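Long-range contact in beta-hexosaminidase Amuc_2018 (Akkermansia muciniphila, PDB 6JEB), which hydrolyses terminal non-reducing N-acetyl-hexosamine residues from N-acetyl-beta-D-hexosaminides, releasing GlcNAc from terminally unbranched N-glycans and from chitobiose: residues Asn194-Ala199 and Met212-Thr217. Numbering follows the deposited sequence. Where two conformers were deposited one is given.
Sequences NQALHA and MNVRTT
Gln195 lays its amide across the side chain of Arg215 and uses both polar atoms of that amide. NE2 donates to the backbone O of Asn213 (2.9 Å) in an almost straight bond; the acceptor lies in the amide plane, whereas the donor is tilted from the carbonyl plane of Asn213. OE1 receives Arg215 NH1 at 2.9 Å, in the plane of both groups, although amide and guanidinium are turned 81° apart. Glutamine suits this place because one planar group both donates and accepts. Its CG stands anti to the backbone N (chi1 -173°), and the chain runs on extended, reaching the loop with its amide. A bond at OE1 and another at NE2 should fix the amide's rotation. The arginine adds packing, its CB 3.5 Å from Gln195 CD. Its NE hydrogen-bonds to the backbone O of Ala218.

Helix 195-200 follows strand 183-187 of the TIM barrel of this family 20 hydrolase, starting just after His193 of the charge relay system, and 212-217 is part of the long loop that runs on to helix 230-246. The side chain of Arg215 comes within about 7 Å of that of Asp130, also of the relay.

Mainly apolar contacts join His198, Ala196 and Ala199 to the loop. In the conformer given, one of two, Met212 is bent at chi2 and chi3 and curls its CE over the centre of the His198 ring, 4.0 Å from the centroid and 2° off the normal, a CH-pi contact that suits a flexible thioether but may not hold in the other conformer. That ring also stacks with Phe205, while NE2 bonds to Lys209 N. The small Ala199 lets the loop backbone close in, its CB 3.5 Å from Met212 O, and Val214 spreads its branches over both alanines, CG2 to Ala199 CB (3.8 Å) and CG1 to Ala196 CB (4.1 Å).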
loop_
_atom_site.group_PDB
_atom_site.type_symbol
_atom_site.label_atom_id
_atom_site.label_comp_id
_atom_site.label_asym_id
_atom_site.label_seq_id
_atom_site.Cartn_x
_atom_site.Cartn_y
_atom_site.Cartn_z
ATOM N N ASN A 194 -6.939 4.188 -17.443
ATOM C CA ASN A 194 -6.126 5.138 -18.189
ATOM C C ASN A 194 -6.949 6.264 -18.808
ATOM O O ASN A 194 -6.507 6.871 -19.791
ATOM C CB ASN A 194 -5.305 4.418 -19.268
ATOM C CG ASN A 194 -3.846 4.263 -18.882
ATOM O OD1 ASN A 194 -3.283 5.110 -18.184
ATOM N ND2 ASN A 194 -3.216 3.196 -19.356
ATOM N N GLN A 195 -8.124 6.579 -18.256
ATOM C CA GLN A 195 -8.914 7.648 -18.870
ATOM C C GLN A 195 -8.190 8.990 -18.810
ATOM O O GLN A 195 -8.299 9.794 -19.742
ATOM C CB GLN A 195 -10.312 7.750 -18.268
ATOM C CG GLN A 195 -11.189 8.747 -19.031
ATOM C CD GLN A 195 -12.653 8.621 -18.695
ATOM O OE1 GLN A 195 -13.131 7.527 -18.374
ATOM N NE2 GLN A 195 -13.381 9.739 -18.757
ATOM N N ALA A 196 -7.442 9.252 -17.732
ATOM C CA ALA A 196 -6.733 10.526 -17.642
ATOM C C ALA A 196 -5.643 10.614 -18.706
ATOM O O ALA A 196 -5.493 11.649 -19.374
ATOM C CB ALA A 196 -6.169 10.735 -16.233
ATOM N N LEU A 197 -4.899 9.522 -18.903
ATOM C CA LEU A 197 -3.900 9.487 -19.964
ATOM C C LEU A 197 -4.546 9.661 -21.338
ATOM O O LEU A 197 -3.989 10.342 -22.210
ATOM C CB LEU A 197 -3.102 8.179 -19.888
ATOM C CG LEU A 197 -1.958 8.010 -20.894
ATOM C CD1 LEU A 197 -0.912 9.111 -20.742
ATOM C CD2 LEU A 197 -1.323 6.619 -20.766
ATOM N N HIS A 198 -5.728 9.067 -21.547
ATOM C CA HIS A 198 -6.424 9.222 -22.824
ATOM C C HIS A 198 -6.850 10.668 -23.047
ATOM O O HIS A 198 -6.766 11.178 -24.171
ATOM C CB HIS A 198 -7.624 8.266 -22.893
ATOM C CG HIS A 198 -8.214 8.119 -24.266
ATOM N ND1 HIS A 198 -8.552 6.892 -24.798
ATOM C CD2 HIS A 198 -8.535 9.039 -25.209
ATOM C CE1 HIS A 198 -9.046 7.061 -26.013
ATOM N NE2 HIS A 198 -9.043 8.354 -26.288
ATOM N N ALA A 199 -7.322 11.340 -21.996
ATOM C CA ALA A 199 -7.692 12.746 -22.133
ATOM C C ALA A 199 -6.515 13.582 -22.624
ATOM O O ALA A 199 -6.688 14.484 -23.458
ATOM C CB ALA A 199 -8.215 13.279 -20.797
ATOM N N MET A 212 -12.278 13.174 -25.192
ATOM C CA MET A 212 -12.270 12.521 -23.890
ATOM C C MET A 212 -11.797 13.486 -22.815
ATOM O O MET A 212 -10.815 14.207 -23.006
ATOM C CB MET A 212 -11.293 11.346 -23.928
ATOM C CG MET A 212 -11.187 10.596 -22.619
ATOM S SD MET A 212 -12.597 9.509 -22.387
ATOM C CE MET A 212 -12.288 8.296 -23.672
ATOM N N ASN A 213 -12.490 13.488 -21.683
ATOM C CA ASN A 213 -12.091 14.263 -20.519
ATOM C C ASN A 213 -11.623 13.322 -19.421
ATOM O O ASN A 213 -11.930 12.128 -19.425
ATOM C CB ASN A 213 -13.255 15.113 -20.001
ATOM C CG ASN A 213 -13.719 16.123 -21.014
ATOM O OD1 ASN A 213 -12.910 16.779 -21.664
ATOM N ND2 ASN A 213 -15.030 16.242 -21.171
ATOM N N VAL A 214 -10.866 13.876 -18.476
ATOM C CA VAL A 214 -10.504 13.109 -17.293
ATOM C C VAL A 214 -11.786 12.700 -16.572
ATOM O O VAL A 214 -12.749 13.472 -16.482
ATOM C CB VAL A 214 -9.562 13.938 -16.403
ATOM C CG1 VAL A 214 -9.221 13.181 -15.112
ATOM C CG2 VAL A 214 -8.289 14.305 -17.167
ATOM N N ARG A 215 -11.818 11.464 -16.082
ATOM C CA ARG A 215 -13.055 10.912 -15.546
ATOM C C ARG A 215 -13.433 11.605 -14.243
ATOM O O ARG A 215 -12.571 11.912 -13.410
ATOM C CB ARG A 215 -12.900 9.409 -15.314
ATOM C CG ARG A 215 -14.223 8.656 -15.318
ATOM C CD ARG A 215 -14.000 7.172 -15.093
ATOM N NE ARG A 215 -15.246 6.415 -15.045
ATOM C CZ ARG A 215 -15.795 5.798 -16.089
ATOM N NH1 ARG A 215 -15.220 5.865 -17.288
ATOM N NH2 ARG A 215 -16.928 5.117 -15.936
ATOM N N THR A 216 -14.736 11.849 -14.064
ATOM C CA THR A 216 -15.243 12.502 -12.865
ATOM C C THR A 216 -16.122 11.586 -12.036
ATOM O O THR A 216 -16.664 12.020 -11.013
ATOM C CB THR A 216 -16.028 13.770 -13.225
ATOM O OG1 THR A 216 -17.205 13.403 -13.957
ATOM C CG2 THR A 216 -15.170 14.719 -14.051
ATOM N N THR A 217 -16.279 10.334 -12.453
ATOM C CA THR A 217 -17.107 9.357 -11.770
ATOM C C THR A 217 -16.291 8.086 -11.590
ATOM O O THR A 217 -15.181 7.956 -12.111
ATOM C CB THR A 217 -18.365 9.054 -12.590
ATOM O OG1 THR A 217 -17.981 8.597 -13.899
ATOM C CG2 THR A 217 -19.225 10.304 -12.722
#